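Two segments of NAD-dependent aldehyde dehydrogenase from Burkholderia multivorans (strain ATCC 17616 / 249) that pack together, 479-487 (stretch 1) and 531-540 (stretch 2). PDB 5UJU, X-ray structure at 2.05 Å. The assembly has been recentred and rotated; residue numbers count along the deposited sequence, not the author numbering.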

ATOM      1  N   ILE A 479      -4.651 -25.357  -3.070  1.00 31.61           N
ATOM      2  CA  ILE A 479      -3.235 -25.284  -3.411  1.00 33.83           C
ATOM      3  C   ILE A 479      -2.853 -23.869  -3.818  1.00 34.90           C
ATOM      4  O   ILE A 479      -1.759 -23.392  -3.492  1.00 35.71           O
ATOM      5  CB  ILE A 479      -2.905 -26.307  -4.512  1.00 32.52           C
ATOM      6  CG1 ILE A 479      -2.893 -27.720  -3.918  1.00 33.17           C
ATOM      7  CG2 ILE A 479      -1.570 -25.969  -5.193  1.00 35.96           C
ATOM      8  CD1 ILE A 479      -2.751 -28.830  -4.951  1.00 38.33           C
ATOM      9  N   ALA A 480      -3.733 -23.180  -4.548  1.00 34.69           N
ATOM     10  CA  ALA A 480      -3.462 -21.790  -4.906  1.00 31.25           C
ATOM     11  C   ALA A 480      -3.338 -20.914  -3.663  1.00 34.86           C
ATOM     12  O   ALA A 480      -2.449 -20.058  -3.586  1.00 32.29           O
ATOM     13  CB  ALA A 480      -4.551 -21.251  -5.829  1.00 28.61           C
ATOM     14  N   ALA A 481      -4.230 -21.101  -2.689  1.00 31.97           N
ATOM     15  CA  ALA A 481      -4.190 -20.274  -1.487  1.00 34.34           C
ATOM     16  C   ALA A 481      -2.972 -20.594  -0.629  1.00 37.53           C
ATOM     17  O   ALA A 481      -2.365 -19.694  -0.040  1.00 35.66           O
ATOM     18  CB  ALA A 481      -5.472 -20.460  -0.679  1.00 33.14           C
ATOM     19  N   GLU A 482      -2.606 -21.869  -0.535  1.00 31.42           N
ATOM     20  CA  GLU A 482      -1.498 -22.251   0.328  1.00 36.39           C
ATOM     21  C   GLU A 482      -0.154 -22.069  -0.365  1.00 33.46           C
ATOM     22  O   GLU A 482       0.784 -21.523   0.223  1.00 36.67           O
ATOM     23  CB  GLU A 482      -1.663 -23.703   0.787  1.00 41.88           C
ATOM     24  CG  GLU A 482      -0.485 -24.218   1.611  1.00 60.99           C
ATOM     25  CD  GLU A 482      -0.672 -25.655   2.085  1.00 75.92           C
ATOM     26  OE1 GLU A 482      -1.812 -26.169   2.015  1.00 79.47           O
ATOM     27  OE2 GLU A 482       0.329 -26.273   2.511  1.00 80.31           O
ATOM     28  N   HIS A 483      -0.041 -22.481  -1.619  1.00 32.09           N
ATOM     29  CA  HIS A 483       1.256 -22.451  -2.273  1.00 37.24           C
ATOM     30  C   HIS A 483       1.417 -21.303  -3.264  1.00 39.97           C
ATOM     31  O   HIS A 483       2.527 -21.101  -3.776  1.00 34.54           O
ATOM     32  CB  HIS A 483       1.506 -23.794  -2.967  1.00 34.60           C
ATOM     33  CG  HIS A 483       1.495 -24.957  -2.026  1.00 39.41           C
ATOM     34  ND1 HIS A 483       2.560 -25.259  -1.205  1.00 41.28           N
ATOM     35  CD2 HIS A 483       0.537 -25.879  -1.755  1.00 41.82           C
ATOM     36  CE1 HIS A 483       2.264 -26.323  -0.476  1.00 46.23           C
ATOM     37  NE2 HIS A 483       1.043 -26.718  -0.790  1.00 42.42           N
ATOM     38  N   GLY A 484       0.361 -20.536  -3.526  1.00 30.61           N
ATOM     39  CA  GLY A 484       0.435 -19.458  -4.490  1.00 32.29           C
ATOM     40  C   GLY A 484       0.074 -19.928  -5.889  1.00 36.75           C
ATOM     41  O   GLY A 484       0.128 -21.117  -6.216  1.00 30.69           O
ATOM     42  N   ALA A 485      -0.347 -18.970  -6.718  1.00 28.91           N
ATOM     43  CA  ALA A 485      -0.666 -19.285  -8.106  1.00 29.84           C
ATOM     44  C   ALA A 485      -0.899 -17.994  -8.864  1.00 31.82           C
ATOM     45  O   ALA A 485      -1.489 -17.056  -8.324  1.00 35.86           O
ATOM     46  CB  ALA A 485      -1.911 -20.181  -8.229  1.00 24.07           C
ATOM     47  N   LEU A 486      -0.486 -17.978 -10.131  1.00 25.36           N
ATOM     48  CA  LEU A 486      -0.785 -16.870 -11.029  1.00 26.90           C
ATOM     49  C   LEU A 486      -1.968 -17.134 -11.945  1.00 28.10           C
ATOM     50  O   LEU A 486      -2.678 -16.190 -12.288  1.00 34.97           O
ATOM     51  CB  LEU A 486       0.437 -16.535 -11.889  1.00 29.91           C
ATOM     52  CG  LEU A 486       1.606 -15.850 -11.185  1.00 35.88           C
ATOM     53  CD1 LEU A 486       2.643 -15.460 -12.223  1.00 35.26           C
ATOM     54  CD2 LEU A 486       1.158 -14.620 -10.370  1.00 32.08           C
ATOM     55  N   THR A 487      -2.203 -18.382 -12.371  1.00 26.22           N
ATOM     56  CA  THR A 487      -3.330 -18.653 -13.250  1.00 27.85           C
ATOM     57  C   THR A 487      -4.026 -19.937 -12.836  1.00 33.62           C
ATOM     58  O   THR A 487      -3.410 -20.862 -12.291  1.00 28.62           O
ATOM     59  CB  THR A 487      -2.915 -18.750 -14.730  1.00 29.77           C
ATOM     60  OG1 THR A 487      -1.985 -19.821 -14.901  1.00 33.48           O
ATOM     61  CG2 THR A 487      -2.254 -17.435 -15.215  1.00 24.84           C
ATOM     62  N   PHE A 531      -5.194  -8.157 -14.773  1.00 34.51           N
ATOM     63  CA  PHE A 531      -4.301  -8.050 -13.628  1.00 36.26           C
ATOM     64  C   PHE A 531      -3.383  -9.261 -13.603  1.00 38.05           C
ATOM     65  O   PHE A 531      -3.853 -10.406 -13.596  1.00 34.93           O
ATOM     66  CB  PHE A 531      -5.099  -7.973 -12.327  1.00 34.77           C
ATOM     67  CG  PHE A 531      -5.986  -6.765 -12.229  1.00 37.20           C
ATOM     68  CD1 PHE A 531      -5.447  -5.515 -11.952  1.00 33.64           C
ATOM     69  CD2 PHE A 531      -7.361  -6.884 -12.415  1.00 33.24           C
ATOM     70  CE1 PHE A 531      -6.260  -4.401 -11.864  1.00 32.71           C
ATOM     71  CE2 PHE A 531      -8.181  -5.779 -12.327  1.00 34.54           C
ATOM     72  CZ  PHE A 531      -7.630  -4.532 -12.051  1.00 31.94           C
ATOM     73  N   HIS A 532      -2.076  -9.015 -13.586  1.00 32.23           N
ATOM     74  CA  HIS A 532      -1.087 -10.081 -13.482  1.00 32.24           C
ATOM     75  C   HIS A 532      -0.822 -10.348 -12.001  1.00 35.05           C
ATOM     76  O   HIS A 532      -0.210  -9.522 -11.309  1.00 34.83           O
ATOM     77  CB  HIS A 532       0.193  -9.698 -14.215  1.00 30.07           C
ATOM     78  CG  HIS A 532       1.285 -10.706 -14.077  1.00 37.69           C
ATOM     79  ND1 HIS A 532       1.309 -11.878 -14.805  1.00 38.05           N
ATOM     80  CD2 HIS A 532       2.389 -10.725 -13.293  1.00 38.09           C
ATOM     81  CE1 HIS A 532       2.382 -12.574 -14.475  1.00 40.78           C
ATOM     82  NE2 HIS A 532       3.057 -11.896 -13.562  1.00 39.80           N
ATOM     83  N   GLY A 533      -1.280 -11.500 -11.517  1.00 31.36           N
ATOM     84  CA  GLY A 533      -1.299 -11.778 -10.092  1.00 32.28           C
ATOM     85  C   GLY A 533      -2.348 -10.944  -9.379  1.00 35.83           C
ATOM     86  O   GLY A 533      -2.778  -9.905  -9.890  1.00 37.56           O
ATOM     87  N   THR A 534      -2.774 -11.375  -8.196  1.00 36.71           N
ATOM     88  CA  THR A 534      -3.744 -10.607  -7.426  1.00 39.62           C
ATOM     89  C   THR A 534      -3.136  -9.879  -6.242  1.00 40.29           C
ATOM     90  O   THR A 534      -3.657  -8.833  -5.849  1.00 40.84           O
ATOM     91  CB  THR A 534      -4.867 -11.513  -6.906  1.00 39.87           C
ATOM     92  OG1 THR A 534      -4.321 -12.470  -5.980  1.00 35.18           O
ATOM     93  CG2 THR A 534      -5.573 -12.239  -8.071  1.00 38.68           C
ATOM     94  N   GLY A 535      -2.043 -10.392  -5.680  1.00 36.45           N
ATOM     95  CA  GLY A 535      -1.566  -9.949  -4.389  1.00 36.77           C
ATOM     96  C   GLY A 535      -2.221 -10.628  -3.200  1.00 45.21           C
ATOM     97  O   GLY A 535      -1.946 -10.233  -2.059  1.00 42.03           O
ATOM     98  N   ALA A 536      -3.089 -11.625  -3.424  1.00 44.57           N
ATOM     99  CA  ALA A 536      -3.820 -12.285  -2.342  1.00 41.47           C
ATOM    100  C   ALA A 536      -3.252 -13.639  -1.933  1.00 43.80           C
ATOM    101  O   ALA A 536      -3.603 -14.132  -0.853  1.00 48.38           O
ATOM    102  CB  ALA A 536      -5.297 -12.486  -2.726  1.00 35.78           C
ATOM    103  N   ASN A 537      -2.409 -14.269  -2.743  1.00 35.88           N
ATOM    104  CA  ASN A 537      -1.885 -15.586  -2.431  1.00 34.28           C
ATOM    105  C   ASN A 537      -0.365 -15.545  -2.494  1.00 41.52           C
ATOM    106  O   ASN A 537       0.222 -14.540  -2.913  1.00 33.99           O
ATOM    107  CB  ASN A 537      -2.513 -16.667  -3.353  1.00 33.68           C
ATOM    108  CG  ASN A 537      -2.009 -16.639  -4.801  1.00 37.34           C
ATOM    109  OD1 ASN A 537      -0.825 -16.445  -5.079  1.00 39.62           O
ATOM    110  ND2 ASN A 537      -2.930 -16.867  -5.732  1.00 32.85           N
ATOM    111  N   PRO A 538       0.318 -16.608  -2.012  1.00 40.20           N
ATOM    112  CA  PRO A 538       1.781 -16.537  -1.855  1.00 37.82           C
ATOM    113  C   PRO A 538       2.609 -16.380  -3.127  1.00 38.77           C
ATOM    114  O   PRO A 538       3.833 -16.304  -3.017  1.00 42.62           O
ATOM    115  CB  PRO A 538       2.112 -17.864  -1.165  1.00 36.58           C
ATOM    116  CG  PRO A 538       0.903 -18.142  -0.362  1.00 43.30           C
ATOM    117  CD  PRO A 538      -0.248 -17.715  -1.222  1.00 37.26           C
ATOM    118  N   ALA A 539       2.006 -16.333  -4.318  1.00 33.05           N
ATOM    119  CA  ALA A 539       2.818 -16.156  -5.525  1.00 35.15           C
ATOM    120  C   ALA A 539       3.252 -14.704  -5.750  1.00 28.13           C
ATOM    121  O   ALA A 539       4.169 -14.459  -6.546  1.00 32.48           O
ATOM    122  CB  ALA A 539       2.064 -16.663  -6.753  1.00 35.01           C
ATOM    123  N   ALA A 540       2.620 -13.744  -5.081  1.00 29.46           N
ATOM    124  CA  ALA A 540       2.936 -12.330  -5.266  1.00 27.76           C
ATOM    125  C   ALA A 540       2.187 -11.534  -4.218  1.00 32.95           C
ATOM    126  O   ALA A 540       1.038 -11.857  -3.908  1.00 32.81           O
ATOM    127  CB  ALA A 540       2.541 -11.840  -6.670  1.00 30.81           C
TER
HETATM  128  O   HOH W   1      -3.889 -17.306   0.244  1.00 39.44           O
HETATM  129  O   HOH W   2      -2.380 -14.559  -7.965  1.00 32.06           O
HETATM  130  O   HOH W   3      -2.262 -13.617 -13.358  1.00 34.00           O

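The hydrogen bonds across this contact all belong to one side chain. Asn-537 points its CA-to-CB bond toward the helix end of the first stretch and pairs its carboxamide with the backbone of Ala-485: Ala-485 N donates to Asn-537 OD1 at 3.0 Å, and Asn-537 ND2 donates to Ala-485 O, also at 3.0 Å. Both bonds are close to straight, with angles at the hydrogen of 160° and 159°. An amide side chain suits this place because it carries a donor and an acceptor side by side, matching the N-H and C=O that extended Ala-485 turns to the same side, and so can satisfy both polar atoms of a single residue in a loop. Asn-537 OD1 has a second task, accepting from Ala-539 N at 2.9 Å within its own stretch. One oxygen thus ties the two stretches together while bracing the type I turn that runs from Asn-537 to Ala-540, a turn closed by a weak bond from Ala-540 N to Asn-537 O at 3.3 Å.

Backbone conformation and close packing explain the glycine next to this pair. Gly-484 is the first residue to leave the helix, with a phi of 90°, and at its backbone angles a CB would be jammed against the preceding carbonyl oxygen. The neighbouring stretch adds a second demand: an ideal CB would lie 2.5 Å from Ala-539 N and 2.9 Å from Pro-538 C, both clashes. Without a side chain, Gly-484 CA can approach Ala-539 N to 3.5 Å, and the two stretches come together with Gly-484 CA and Pro-538 CA 4.2 Å apart.

Pro-538 packs its ring against the last turn of the helix, where its carbons meet backbone oxygens: Pro-538 CD lies 3.1 Å from Ala-481 O, and Pro-538 CG 3.4 Å from Glu-482 O. Proline suits the second position of a type I turn, since its ring holds phi near the required value, here -64°. The side chains of Ala-481, Glu-482 and His-483 leave the helix away from the second stretch, so the helix backbone meets the ring.

The remaining packing involves Ala-539, within the turn, and Leu-486. The small methyl of Ala-539 fits closely against the backbone, with Ala-539 CB 3.3 Å from Ala-485 N. The CA-to-CB bond of Leu-486 points sideways, but its long branched side chain lets it reach three residues: Leu-486 CD2 lies 4.3 Å from Ala-539 CB, an apolar side-chain pair, and 3.8 Å from Gly-533 CA, while Leu-486 CD1 lies 3.7 Å from His-532 CE1, approaching the ring obliquely. Gly-533 has a phi of 71°, which favours glycine, and an ideal CB there would sit a tight 3.4 Å from Leu-486 CD2.

Water joins backbone groups that do not meet directly. Water 3 donates to Leu-486 O at 2.8 Å and accepts from Gly-533 N at 3.0 Å; water 2 similarly links Ala-485 O, at 2.7 Å, to Thr-534 N, at 3.2 Å. Water 1 donates to Ala-481 O at 2.8 Å and, weakly, to Ala-536 O at 3.4 Å.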